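Local coordinates for cysteine protease (Xylella fastidiosa, PDB 3OIS), which probably cleaves peptide bonds as a papain-family cysteine protease and binds the nucleotide UDP, at residues 86-91 with 99-104; 105-110 with 136-141; 220-225 with 266-271; 235-240 with 253-258; 55-60 with 194-199. All blocks are in the same frame, centred on the assembly; numbering follows the deposited sequence.

Contact 1. Residues 86-91 with 99-104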
# COMPACT_ATOMS: atom_id res chain seq x y z
N ALA A 86 7.39 0.64 -0.97
CA ALA A 86 7.83 1.85 -1.65
C ALA A 86 9.18 2.26 -1.06
O ALA A 86 10.07 2.65 -1.85
CB ALA A 86 6.78 2.98 -1.46
N ILE A 87 9.32 2.23 0.29
CA ILE A 87 10.58 2.56 1.01
C ILE A 87 11.69 1.58 0.60
O ILE A 87 12.80 2.02 0.28
CB ILE A 87 10.42 2.47 2.51
CG1 ILE A 87 9.58 3.66 2.97
CG2 ILE A 87 11.81 2.60 3.17
CD1 ILE A 87 10.28 5.06 2.80
N GLN A 88 11.39 0.27 0.57
CA GLN A 88 12.40 -0.74 0.22
C GLN A 88 12.84 -0.55 -1.20
O GLN A 88 14.07 -0.61 -1.46
CB GLN A 88 11.88 -2.15 0.47
CG GLN A 88 12.96 -3.18 0.31
CD GLN A 88 12.61 -4.49 0.97
OE1 GLN A 88 11.60 -4.61 1.69
NE2 GLN A 88 13.43 -5.54 0.66
N PHE A 89 11.89 -0.27 -2.10
CA PHE A 89 12.20 -0.06 -3.48
C PHE A 89 13.09 1.15 -3.67
O PHE A 89 14.05 1.10 -4.48
CB PHE A 89 10.89 0.17 -4.26
CG PHE A 89 11.07 0.37 -5.75
CD1 PHE A 89 10.79 -0.69 -6.66
CD2 PHE A 89 11.56 1.57 -6.26
CE1 PHE A 89 10.95 -0.48 -8.08
CE2 PHE A 89 11.70 1.77 -7.67
CZ PHE A 89 11.39 0.73 -8.56
N GLU A 90 12.74 2.28 -3.00
CA GLU A 90 13.49 3.53 -3.18
C GLU A 90 14.93 3.37 -2.68
O GLU A 90 15.85 3.98 -3.27
CB GLU A 90 12.83 4.77 -2.52
CG GLU A 90 11.54 5.27 -3.16
CD GLU A 90 11.69 5.84 -4.57
OE1 GLU A 90 12.28 6.94 -4.75
OE2 GLU A 90 11.17 5.20 -5.47
N ARG A 91 15.14 2.53 -1.66
CA ARG A 91 16.50 2.39 -1.10
C ARG A 91 17.38 1.67 -2.11
O ARG A 91 18.55 2.03 -2.28
CB ARG A 91 16.51 1.76 0.29
CG ARG A 91 16.12 2.82 1.36
CD ARG A 91 16.06 2.31 2.78
NE ARG A 91 17.40 2.17 3.37
CZ ARG A 91 18.03 1.01 3.53
NH1 ARG A 91 17.46 -0.12 3.13
NH2 ARG A 91 19.26 0.97 4.09
N GLU A 99 20.15 -3.58 2.45
CA GLU A 99 18.77 -3.81 2.19
C GLU A 99 18.09 -4.41 3.44
O GLU A 99 18.56 -5.37 4.02
CB GLU A 99 18.65 -4.75 0.97
CG GLU A 99 17.20 -5.17 0.68
CD GLU A 99 16.98 -5.59 -0.77
OE1 GLU A 99 17.95 -5.99 -1.48
OE2 GLU A 99 15.82 -5.52 -1.20
N PHE A 100 16.98 -3.83 3.86
CA PHE A 100 16.17 -4.47 4.91
C PHE A 100 14.71 -4.30 4.56
O PHE A 100 14.38 -3.38 3.82
CB PHE A 100 16.47 -3.90 6.33
CG PHE A 100 16.27 -2.39 6.42
CD1 PHE A 100 17.33 -1.54 6.26
CD2 PHE A 100 15.00 -1.84 6.62
CE1 PHE A 100 17.17 -0.15 6.32
CE2 PHE A 100 14.82 -0.43 6.69
CZ PHE A 100 15.90 0.42 6.52
N ILE A 101 13.85 -5.17 5.10
CA ILE A 101 12.40 -4.96 5.00
C ILE A 101 12.07 -3.90 6.08
O ILE A 101 12.44 -4.09 7.23
CB ILE A 101 11.64 -6.24 5.30
CG1 ILE A 101 11.84 -7.25 4.13
CG2 ILE A 101 10.13 -5.96 5.33
CD1 ILE A 101 11.30 -8.70 4.48
N PRO A 102 11.43 -2.78 5.69
CA PRO A 102 11.03 -1.79 6.72
C PRO A 102 9.97 -2.37 7.66
O PRO A 102 9.13 -3.20 7.22
CB PRO A 102 10.43 -0.63 5.90
CG PRO A 102 11.04 -0.78 4.52
CD PRO A 102 11.20 -2.26 4.32
N SER A 103 10.04 -2.00 8.94
CA SER A 103 9.03 -2.45 9.93
C SER A 103 7.58 -2.01 9.65
O SER A 103 7.21 -0.86 9.91
CB SER A 103 9.39 -1.99 11.35
OG SER A 103 8.37 -2.46 12.20
N ARG A 104 6.77 -2.95 9.18
CA ARG A 104 5.36 -2.68 8.83
C ARG A 104 4.55 -2.36 10.06
O ARG A 104 3.70 -1.46 10.03
CB ARG A 104 4.79 -3.88 8.11
CG ARG A 104 5.38 -3.95 6.63
CD ARG A 104 5.07 -5.34 6.01
NE ARG A 104 5.75 -6.47 6.68
CZ ARG A 104 5.35 -7.75 6.70
NH1 ARG A 104 4.20 -8.14 6.14
NH2 ARG A 104 6.14 -8.66 7.37
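Gln88 reaches across from the helix to Glu99, and the two side chains meet at about a right angle. The Gln88 chain leaves the helix with CG opposite its own N (chi1 -172°) and stays extended, so that the amide is carried to the backbone of residues 99-102. Its NE2 donates to OE2 of Glu99 at 3.0 Å, in an almost straight bond (168°). The carboxylate stands nearly perpendicular to the amide (86° between planes) and is met on its anti side, whereas OE2 itself lies close to the amide plane. The other end of the amide, OE1, accepts from the Tyr70 hydroxyl and sits 3.4 Å from CA of Ile101 and 3.5 Å from CD of Pro102, so polar partners grip both ends of the group.

The preceding residue, Ile87, rests CG2 against CG of Pro102 at 3.7 Å, and the two side chains slant past each other. At the outer end, the Phe100 ring comes over one face of the Arg91 guanidinium with its plane inclined to it; the modelled spacing there is doubtful. Arg91 NH2 also bonds to Pro98 O, and Phe100 meets Tyr179 edge to face.

Helix 78-93 is the long central helix of the papain fold, and the 99-104 loop lies along its side before leading into helix 104-114 of the same helical domain.

Contact 2. Residues 105-110 with 136-141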
# COMPACT_ATOMS: atom_id res chain seq x y z
N LEU A 105 4.83 -3.05 11.18
CA LEU A 105 4.03 -2.75 12.39
C LEU A 105 4.44 -1.40 12.97
O LEU A 105 3.61 -0.74 13.54
CB LEU A 105 4.24 -3.78 13.49
CG LEU A 105 3.57 -5.13 13.21
CD1 LEU A 105 3.70 -5.98 14.49
CD2 LEU A 105 2.06 -4.93 12.87
N PHE A 106 5.73 -0.99 12.80
CA PHE A 106 6.09 0.37 13.22
C PHE A 106 5.21 1.42 12.43
O PHE A 106 4.70 2.43 13.01
CB PHE A 106 7.57 0.68 12.91
CG PHE A 106 8.01 2.04 13.36
CD1 PHE A 106 8.50 2.21 14.67
CD2 PHE A 106 7.94 3.16 12.50
CE1 PHE A 106 8.90 3.44 15.08
CE2 PHE A 106 8.33 4.43 12.94
CZ PHE A 106 8.82 4.54 14.27
N ILE A 107 5.07 1.24 11.14
CA ILE A 107 4.23 2.16 10.39
C ILE A 107 2.80 2.07 10.90
O ILE A 107 2.21 3.11 11.14
CB ILE A 107 4.32 1.96 8.88
CG1 ILE A 107 5.77 2.22 8.36
CG2 ILE A 107 3.31 2.84 8.04
CD1 ILE A 107 5.93 1.62 7.03
N TYR A 108 2.27 0.87 11.00
CA TYR A 108 0.83 0.66 11.32
C TYR A 108 0.51 1.19 12.73
O TYR A 108 -0.55 1.73 12.95
CB TYR A 108 0.43 -0.83 11.13
CG TYR A 108 -1.08 -1.11 11.22
CD1 TYR A 108 -2.02 -0.22 10.60
CD2 TYR A 108 -1.53 -2.29 11.83
CE1 TYR A 108 -3.41 -0.53 10.65
CE2 TYR A 108 -2.91 -2.59 11.95
CZ TYR A 108 -3.83 -1.67 11.36
OH TYR A 108 -5.14 -2.01 11.44
N TYR A 109 1.42 1.01 13.69
CA TYR A 109 1.16 1.48 15.06
C TYR A 109 1.07 3.02 15.04
O TYR A 109 0.07 3.63 15.52
CB TYR A 109 2.28 0.98 16.02
CG TYR A 109 2.06 1.46 17.42
CD1 TYR A 109 1.43 0.66 18.31
CD2 TYR A 109 2.46 2.73 17.82
CE1 TYR A 109 1.14 1.11 19.60
CE2 TYR A 109 2.22 3.16 19.18
CZ TYR A 109 1.58 2.37 19.98
OH TYR A 109 1.40 2.83 21.23
N ASN A 110 2.03 3.67 14.38
CA ASN A 110 2.00 5.08 14.34
C ASN A 110 0.88 5.67 13.51
O ASN A 110 0.37 6.73 13.85
CB ASN A 110 3.41 5.59 13.98
CG ASN A 110 4.39 5.35 15.15
OD1 ASN A 110 4.22 5.90 16.22
ND2 ASN A 110 5.36 4.49 14.94
N LEU A 136 8.53 10.57 11.35
CA LEU A 136 9.14 9.58 12.23
C LEU A 136 10.12 8.69 11.47
O LEU A 136 11.02 8.16 12.05
CB LEU A 136 8.07 8.71 12.87
CG LEU A 136 6.92 9.49 13.54
CD1 LEU A 136 6.00 8.58 14.35
CD2 LEU A 136 7.47 10.64 14.41
N GLY A 137 9.88 8.47 10.15
CA GLY A 137 10.69 7.45 9.46
C GLY A 137 10.13 6.05 9.67
O GLY A 137 8.86 5.85 9.85
N VAL A 138 10.99 5.06 9.59
CA VAL A 138 10.64 3.66 9.86
C VAL A 138 11.91 2.90 10.18
O VAL A 138 12.96 3.12 9.52
CB VAL A 138 9.89 2.99 8.64
CG1 VAL A 138 10.69 3.19 7.27
CG2 VAL A 138 9.53 1.54 8.93
N CYS A 139 11.84 2.04 11.19
CA CYS A 139 13.02 1.21 11.56
C CYS A 139 13.00 -0.10 10.78
O CYS A 139 11.99 -0.49 10.20
CB CYS A 139 13.02 0.95 13.07
SG CYS A 139 11.63 0.01 13.70
N PRO A 140 14.13 -0.84 10.76
CA PRO A 140 14.11 -2.13 10.14
C PRO A 140 13.15 -3.14 10.80
O PRO A 140 12.98 -3.16 12.04
CB PRO A 140 15.61 -2.61 10.32
CG PRO A 140 16.36 -1.29 10.29
CD PRO A 140 15.49 -0.43 11.21
N GLU A 141 12.56 -4.04 10.01
CA GLU A 141 11.63 -4.97 10.55
C GLU A 141 12.30 -5.90 11.59
O GLU A 141 11.68 -6.25 12.55
CB GLU A 141 10.81 -5.68 9.46
CG GLU A 141 9.66 -6.50 10.03
CD GLU A 141 8.59 -6.67 8.98
OE1 GLU A 141 8.69 -7.61 8.14
OE2 GLU A 141 7.66 -5.84 9.04
O HOH W 1 6.69 -5.32 11.52
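Phe106 projects from helix 104-114 onto the loop that follows helix 126-135. A first torsion of -178° turns its CG away from the residue's own amide N and sends the ring along the 137-139 backbone. The ring edge meets the Gly137 carbonyl, with CE2 3.4 Å from O, and CD2 comes within 3.8 Å of Val138 CA. Obliquely above the ring stands the Cys139 sulfur, SG lying 3.9 Å from CD1. The opposite face is occupied by Asn110 ND2, which sits over the ring centre while donating to the Phe106 carbonyl O.

This is packing inside the helical domain of the papain fold, where one helix is set against the loop leaving another; Gly137, with positive phi, turns the chain out of helix 126-135.

Leu136 and Val138 meet the helix at Asn110 and Ile107. CD1 of Leu136 lies 3.7 Å from CG of Asn110, whose OD1 accepts from the Tyr173 hydroxyl. Val138 directs CG2 to within 3.9 Å of CG1 of Ile107, and both residues also touch Leu133. A water beyond them links Leu105 N to Glu141 OE2.

Contact 3. Residues 220-225 with 266-271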
# COMPACT_ATOMS: atom_id res chain seq x y z
N LEU A 220 -9.33 -15.56 -6.58
CA LEU A 220 -8.09 -14.73 -6.81
C LEU A 220 -7.43 -14.92 -8.23
O LEU A 220 -6.20 -15.12 -8.32
CB LEU A 220 -7.08 -14.92 -5.67
CG LEU A 220 -7.66 -14.38 -4.35
CD1 LEU A 220 -6.75 -14.82 -3.25
CD2 LEU A 220 -7.77 -12.89 -4.48
N PRO A 221 -8.19 -14.69 -9.29
CA PRO A 221 -7.47 -14.73 -10.59
C PRO A 221 -6.36 -13.70 -10.69
O PRO A 221 -6.40 -12.62 -10.05
CB PRO A 221 -8.58 -14.46 -11.62
CG PRO A 221 -9.65 -13.58 -10.77
CD PRO A 221 -9.62 -14.36 -9.47
N VAL A 222 -5.35 -14.01 -11.51
CA VAL A 222 -4.21 -13.09 -11.65
C VAL A 222 -4.71 -11.76 -12.24
O VAL A 222 -4.28 -10.66 -11.75
CB VAL A 222 -3.09 -13.67 -12.56
CG1 VAL A 222 -2.00 -12.64 -12.72
CG2 VAL A 222 -2.55 -14.91 -11.94
N ARG A 223 -5.58 -11.83 -13.24
CA ARG A 223 -6.23 -10.64 -13.71
C ARG A 223 -7.49 -10.29 -12.90
O ARG A 223 -8.40 -11.06 -12.79
CB ARG A 223 -6.61 -10.77 -15.24
CG ARG A 223 -5.38 -11.01 -16.12
CD ARG A 223 -5.76 -10.95 -17.60
NE ARG A 223 -4.53 -11.32 -18.31
CZ ARG A 223 -4.33 -11.18 -19.61
NH1 ARG A 223 -3.17 -11.60 -20.13
NH2 ARG A 223 -5.24 -10.60 -20.37
N ILE A 224 -7.49 -9.10 -12.33
CA ILE A 224 -8.63 -8.65 -11.54
C ILE A 224 -9.78 -8.28 -12.49
O ILE A 224 -9.61 -7.46 -13.36
CB ILE A 224 -8.24 -7.48 -10.66
CG1 ILE A 224 -7.09 -7.88 -9.79
CG2 ILE A 224 -9.41 -7.10 -9.75
CD1 ILE A 224 -6.59 -6.63 -8.90
N PRO A 225 -10.97 -8.91 -12.31
CA PRO A 225 -12.11 -8.59 -13.21
C PRO A 225 -12.58 -7.24 -12.89
O PRO A 225 -12.58 -6.84 -11.71
CB PRO A 225 -13.20 -9.59 -12.75
CG PRO A 225 -12.47 -10.67 -12.06
CD PRO A 225 -11.21 -10.14 -11.51
N TYR A 266 1.95 -11.16 -7.26
CA TYR A 266 1.60 -10.03 -8.10
C TYR A 266 0.31 -10.27 -8.93
O TYR A 266 -0.05 -11.45 -9.26
CB TYR A 266 2.74 -9.70 -9.10
CG TYR A 266 3.95 -9.09 -8.40
CD1 TYR A 266 4.84 -9.89 -7.58
CD2 TYR A 266 4.20 -7.71 -8.48
CE1 TYR A 266 5.93 -9.31 -6.95
CE2 TYR A 266 5.31 -7.15 -7.79
CZ TYR A 266 6.12 -7.93 -7.01
OH TYR A 266 7.15 -7.35 -6.36
N PHE A 267 -0.37 -9.19 -9.28
CA PHE A 267 -1.62 -9.25 -10.06
C PHE A 267 -1.64 -8.19 -11.13
O PHE A 267 -0.77 -7.28 -11.17
CB PHE A 267 -2.82 -9.04 -9.10
CG PHE A 267 -2.99 -10.13 -8.09
CD1 PHE A 267 -2.29 -10.14 -6.86
CD2 PHE A 267 -3.93 -11.16 -8.35
CE1 PHE A 267 -2.54 -11.20 -5.88
CE2 PHE A 267 -4.21 -12.18 -7.39
CZ PHE A 267 -3.50 -12.22 -6.16
N TRP A 268 -2.62 -8.29 -12.03
CA TRP A 268 -2.84 -7.32 -13.09
C TRP A 268 -4.18 -6.68 -12.89
O TRP A 268 -5.21 -7.41 -12.70
CB TRP A 268 -2.93 -8.03 -14.45
CG TRP A 268 -1.60 -8.54 -15.07
CD1 TRP A 268 -1.30 -9.86 -15.38
CD2 TRP A 268 -0.50 -7.75 -15.58
NE1 TRP A 268 -0.07 -9.93 -16.02
CE2 TRP A 268 0.46 -8.66 -16.12
CE3 TRP A 268 -0.20 -6.37 -15.56
CZ2 TRP A 268 1.68 -8.24 -16.63
CZ3 TRP A 268 0.99 -5.95 -16.15
CH2 TRP A 268 1.93 -6.90 -16.64
N MET A 269 -4.19 -5.34 -12.90
CA MET A 269 -5.40 -4.55 -12.71
C MET A 269 -5.74 -3.84 -14.05
O MET A 269 -4.92 -3.12 -14.53
CB MET A 269 -5.21 -3.45 -11.63
CG MET A 269 -6.52 -2.62 -11.48
SD MET A 269 -6.36 -1.43 -10.06
CE MET A 269 -6.68 -2.56 -8.68
N PRO A 270 -6.96 -3.98 -14.57
CA PRO A 270 -7.30 -3.35 -15.87
C PRO A 270 -7.17 -1.82 -15.84
O PRO A 270 -7.44 -1.19 -14.82
CB PRO A 270 -8.79 -3.68 -16.08
CG PRO A 270 -9.11 -4.78 -15.05
CD PRO A 270 -8.07 -4.74 -13.98
N TYR A 271 -6.76 -1.22 -16.95
CA TYR A 271 -6.80 0.22 -17.08
C TYR A 271 -8.12 0.86 -16.67
O TYR A 271 -8.13 1.91 -16.02
CB TYR A 271 -6.54 0.58 -18.57
CG TYR A 271 -5.08 0.41 -18.97
CD1 TYR A 271 -4.13 -0.19 -18.13
CD2 TYR A 271 -4.65 0.81 -20.23
CE1 TYR A 271 -2.80 -0.34 -18.56
CE2 TYR A 271 -3.28 0.63 -20.66
CZ TYR A 271 -2.37 0.06 -19.83
OH TYR A 271 -1.04 -0.12 -20.22
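Val222 and Ile224 grip the backbone of Trp268 from two sides of Arg223. The Trp268 N donates to Val222 O at 2.9 Å in a nearly linear bond, though tilted from the carbonyl plane. Ile224 N donates in turn to Trp268 O, also at 2.9 Å, and here the approach runs nearly along the C=O axis. Between them Arg223 and Trp268 form a single beta bridge.

Side chains flank it. CG1 of Val222 lies alongside the indole, 3.9 Å from CD1 of Trp268. The Phe267 ring turns its edge to the loop carbonyls, CD2 lying 3.3 Å from Pro221 O. On the same side as Phe267, CD1 of Ile224 touches the Met269 methyl, CE, at 4.1 Å.

In the second shell Trp214 meets Phe267 edge to face and also packs on Ile224, while Ile253 of the adjoining strand backs both. Arg252 makes a cation-pi contact with Trp268.

Because the two nearly straight hydrogen bonds use main-chain atoms, the loop's attachment to strand 266-270 depends on backbone geometry, with largely apolar side chains packed beside them.

Contact 4. Residues 235-240 with 253-258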
# COMPACT_ATOMS: atom_id res chain seq x y z
N GLY A 235 -14.23 -4.74 0.69
CA GLY A 235 -13.33 -3.95 1.58
C GLY A 235 -12.47 -3.00 0.74
O GLY A 235 -12.63 -2.96 -0.45
N GLY A 236 -11.63 -2.24 1.44
CA GLY A 236 -10.71 -1.27 0.90
C GLY A 236 -9.29 -1.78 1.05
O GLY A 236 -8.90 -2.10 2.17
N HIS A 237 -8.55 -1.83 -0.06
CA HIS A 237 -7.18 -2.37 -0.04
C HIS A 237 -6.22 -1.32 -0.57
O HIS A 237 -6.68 -0.39 -1.23
CB HIS A 237 -7.07 -3.68 -0.84
CG HIS A 237 -5.89 -4.49 -0.47
ND1 HIS A 237 -5.16 -5.28 -1.35
CD2 HIS A 237 -5.31 -4.65 0.73
CE1 HIS A 237 -4.20 -5.89 -0.69
NE2 HIS A 237 -4.25 -5.51 0.57
N ALA A 238 -4.93 -1.48 -0.30
CA ALA A 238 -3.91 -0.54 -0.86
C ALA A 238 -2.70 -1.37 -1.20
O ALA A 238 -2.38 -2.33 -0.48
CB ALA A 238 -3.56 0.54 0.15
N VAL A 239 -2.11 -1.00 -2.36
CA VAL A 239 -0.96 -1.81 -2.87
C VAL A 239 0.04 -0.86 -3.50
O VAL A 239 -0.19 0.33 -3.66
CB VAL A 239 -1.46 -2.79 -3.97
CG1 VAL A 239 -2.43 -3.81 -3.35
CG2 VAL A 239 -2.19 -2.03 -5.08
N LEU A 240 1.21 -1.41 -3.82
CA LEU A 240 2.22 -0.70 -4.62
C LEU A 240 2.05 -1.11 -6.11
O LEU A 240 2.02 -2.32 -6.43
CB LEU A 240 3.64 -1.08 -4.13
CG LEU A 240 4.78 -0.29 -4.84
CD1 LEU A 240 4.86 1.12 -4.16
CD2 LEU A 240 6.12 -1.08 -4.66
N ILE A 253 0.40 -4.94 -10.16
CA ILE A 253 0.34 -4.58 -8.72
C ILE A 253 1.04 -5.64 -7.85
O ILE A 253 0.87 -6.82 -8.04
CB ILE A 253 -1.12 -4.23 -8.28
CG1 ILE A 253 -2.02 -5.37 -8.52
CG2 ILE A 253 -1.70 -2.99 -9.07
CD1 ILE A 253 -3.37 -5.15 -7.77
N ARG A 254 1.84 -5.17 -6.89
CA ARG A 254 2.45 -5.98 -5.83
C ARG A 254 1.46 -6.08 -4.74
O ARG A 254 1.10 -5.09 -4.11
CB ARG A 254 3.67 -5.21 -5.37
CG ARG A 254 4.47 -5.93 -4.26
CD ARG A 254 5.60 -5.01 -3.74
NE ARG A 254 6.08 -5.49 -2.47
CZ ARG A 254 7.01 -6.46 -2.28
NH1 ARG A 254 7.62 -7.06 -3.33
NH2 ARG A 254 7.35 -6.84 -1.05
N ASN A 255 0.94 -7.30 -4.52
CA ASN A 255 -0.03 -7.49 -3.40
C ASN A 255 0.77 -7.88 -2.12
O ASN A 255 2.03 -8.01 -2.20
CB ASN A 255 -1.09 -8.49 -3.76
CG ASN A 255 -2.42 -8.24 -3.02
OD1 ASN A 255 -2.46 -7.52 -2.03
ND2 ASN A 255 -3.49 -8.83 -3.52
N SER A 256 0.11 -8.01 -0.97
CA SER A 256 0.74 -8.28 0.32
C SER A 256 0.03 -9.49 0.93
O SER A 256 -0.22 -9.52 2.13
CB SER A 256 0.63 -7.02 1.21
OG SER A 256 -0.73 -6.54 1.17
N TRP A 257 -0.28 -10.48 0.11
CA TRP A 257 -1.01 -11.70 0.56
C TRP A 257 -0.12 -12.92 0.36
O TRP A 257 -0.62 -14.07 0.30
CB TRP A 257 -2.34 -11.89 -0.20
CG TRP A 257 -3.34 -10.77 0.12
CD1 TRP A 257 -3.29 -9.85 1.17
CD2 TRP A 257 -4.45 -10.37 -0.72
NE1 TRP A 257 -4.37 -8.95 1.07
CE2 TRP A 257 -5.07 -9.25 -0.09
CE3 TRP A 257 -5.01 -10.88 -1.90
CZ2 TRP A 257 -6.21 -8.64 -0.64
CZ3 TRP A 257 -6.14 -10.29 -2.44
CH2 TRP A 257 -6.70 -9.14 -1.84
N GLY A 258 1.19 -12.71 0.42
CA GLY A 258 2.14 -13.86 0.20
C GLY A 258 2.36 -14.24 -1.26
O GLY A 258 1.70 -13.69 -2.19
O HOH W 2 -0.25 -3.99 -0.00
O HOH W 3 1.74 -3.79 -1.71
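His237 lays its imidazole beside the six-membered ring of Trp257. The planes are close to parallel (21°), but the rings are slid apart, their centroids 4.8 Å from each other, so they barely overlap. Trp257 comes from the opposite direction and sets the CZ2 corner of the indole over one face of the imidazole, toward its rim; its NE1 donates elsewhere, to Gly32 O. At the imidazole edge lies the Asn255 amide, whose modelled distance is too short to trust, and Ser256 OG is nearby.

Farther along, the strands pair directly. Arg254 N donates to Leu240 O at 2.9 Å with a N-H...O angle of 161°, making these residues an antiparallel hydrogen-bonded pair. Within the same pair a water takes the place of the second direct bond, accepting from Leu240 N and donating to Arg254 O at 2.8 Å. Past it, where the second strand turns away, another water donates to Ala238 O and is bonded to Ser256 OG, which also bonds to Gln72. Val239 packs CG2 4.0 Å from CB of Ile253 and CB 3.4 Å from Arg254 O. The extended Arg254 is held at its tip by Phe67 O, Gln68 O and Tyr266 OH.

With Cys78 touching His237, the grouping is consistent with the Cys-His-Asn catalytic triad of papain-like proteases, in which a tryptophan shields the asparagine-histidine pair.

Contact 5. Residues 55-60 with 194-199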
# COMPACT_ATOMS: atom_id res chain seq x y z
N ALA A 55 4.42 12.77 -23.36
CA ALA A 55 4.33 12.74 -24.83
C ALA A 55 4.89 11.49 -25.45
O ALA A 55 4.50 11.17 -26.58
CB ALA A 55 5.03 13.98 -25.46
N ALA A 56 5.79 10.81 -24.73
CA ALA A 56 6.53 9.69 -25.26
C ALA A 56 6.58 8.50 -24.31
O ALA A 56 7.65 8.01 -23.94
CB ALA A 56 7.97 10.13 -25.65
N LEU A 57 5.39 8.01 -23.93
CA LEU A 57 5.31 6.86 -23.02
C LEU A 57 5.61 5.55 -23.71
O LEU A 57 5.12 5.29 -24.82
CB LEU A 57 3.89 6.78 -22.39
CG LEU A 57 3.49 7.98 -21.58
CD1 LEU A 57 1.97 8.07 -21.30
CD2 LEU A 57 4.31 7.98 -20.28
N PRO A 58 6.42 4.70 -23.07
CA PRO A 58 6.69 3.39 -23.64
C PRO A 58 5.46 2.50 -23.56
O PRO A 58 4.51 2.79 -22.76
CB PRO A 58 7.79 2.85 -22.77
CG PRO A 58 7.51 3.44 -21.45
CD PRO A 58 7.01 4.85 -21.74
N PRO A 59 5.43 1.44 -24.39
CA PRO A 59 4.28 0.56 -24.31
C PRO A 59 4.22 -0.30 -23.04
O PRO A 59 3.14 -0.83 -22.76
CB PRO A 59 4.43 -0.31 -25.57
CG PRO A 59 5.90 -0.33 -25.81
CD PRO A 59 6.40 1.01 -25.42
N LYS A 60 5.34 -0.51 -22.37
CA LYS A 60 5.41 -1.46 -21.25
C LYS A 60 6.50 -1.00 -20.26
O LYS A 60 7.64 -0.57 -20.64
CB LYS A 60 5.64 -2.93 -21.75
CG LYS A 60 5.93 -3.95 -20.56
CD LYS A 60 6.25 -5.38 -21.09
CE LYS A 60 6.38 -6.36 -19.89
NZ LYS A 60 4.99 -6.81 -19.42
N LEU A 194 -0.25 8.12 -14.44
CA LEU A 194 0.21 6.89 -13.78
C LEU A 194 1.30 6.23 -14.63
O LEU A 194 2.27 5.71 -14.08
CB LEU A 194 -0.92 5.88 -13.56
CG LEU A 194 -2.14 6.49 -12.82
CD1 LEU A 194 -3.32 5.40 -12.67
CD2 LEU A 194 -1.69 6.98 -11.46
N LYS A 195 1.12 6.25 -15.94
CA LYS A 195 2.17 5.60 -16.77
C LYS A 195 3.46 6.43 -16.69
O LYS A 195 4.56 5.86 -16.63
CB LYS A 195 1.73 5.40 -18.23
CG LYS A 195 0.59 4.40 -18.53
CD LYS A 195 0.22 4.54 -20.06
CE LYS A 195 -0.68 3.41 -20.46
NZ LYS A 195 -1.04 3.54 -21.92
N ALA A 196 3.36 7.76 -16.73
CA ALA A 196 4.55 8.62 -16.75
C ALA A 196 5.33 8.44 -15.46
O ALA A 196 6.58 8.45 -15.47
CB ALA A 196 4.16 10.03 -16.87
N CYS A 197 4.59 8.28 -14.35
CA CYS A 197 5.26 8.04 -13.05
C CYS A 197 6.13 6.76 -13.15
O CYS A 197 7.33 6.75 -12.78
CB CYS A 197 4.17 7.88 -11.95
SG CYS A 197 4.83 7.83 -10.28
N LEU A 198 5.51 5.68 -13.63
CA LEU A 198 6.22 4.41 -13.73
C LEU A 198 7.37 4.50 -14.78
O LEU A 198 8.42 3.85 -14.61
CB LEU A 198 5.23 3.31 -14.09
CG LEU A 198 4.19 3.00 -12.98
CD1 LEU A 198 3.00 2.23 -13.66
CD2 LEU A 198 4.84 2.23 -11.81
N ALA A 199 7.09 5.22 -15.86
CA ALA A 199 8.09 5.38 -16.93
C ALA A 199 9.43 5.99 -16.52
O ALA A 199 10.50 5.68 -17.16
CB ALA A 199 7.51 6.16 -18.07
O HOH W 4 1.96 3.67 -23.40
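Apolar packing carries most of this contact, and Leu57 is its chief contributor. CG stands anti to the carbonyl carbon (chi1 -60°), and its two methyls divide between Lys195 and Ala196. CD2 settles against the backbone, 3.6 Å from CA of Ala196, and touches that residue's CB at 4.0 Å. The other methyl, CD1, lies 4.1 Å from CB of Lys195, whose aliphatic chain runs past it at about a right angle. Pro58 adds a ring contact, with CD 3.9 Å from CB of Ala199. The backbones come to 6.6 Å, CA of Leu57 to CA of Ala196.

Polar links are indirect. A water donates to Pro58 O at 2.8 Å and accepts a weak bond from Lys195 NZ, which forms a salt bridge with Asp246. Pro58 O also accepts from the Tyr244 hydroxyl, and that tyrosine is touched by both Leu57 and Lys195.

In this way the segment leading into strand 60-62 is laid over helix 191-199, which packs against strands 233-245 and 250-254 in the beta-rich domain of the papain fold.

In the fold
Contacts 1 and 2 are neighbours in the helical domain, joined by probable backbone hydrogen bonds from Ser103 N to Cys139 O (2.8 Å) and from Glu141 N to Ile101 O (2.8 Å). Contacts 3 and 4 share the beta sheet, where Ile253 N meets Phe267 O at 2.8 Å. Contact 4, holding the probable catalytic histidine and asparagine, touches contact 1 through CB of Ala86 and CD1 of Leu240 (3.8 Å), where helix 78-93 abuts the sheet. Contact 5 reaches contact 3 through CE of Lys195 and OH of Tyr271 (3.6 Å). The bound UDP is about 12 Å from the side chain of Ile87 and about 10 Å from that of Leu136.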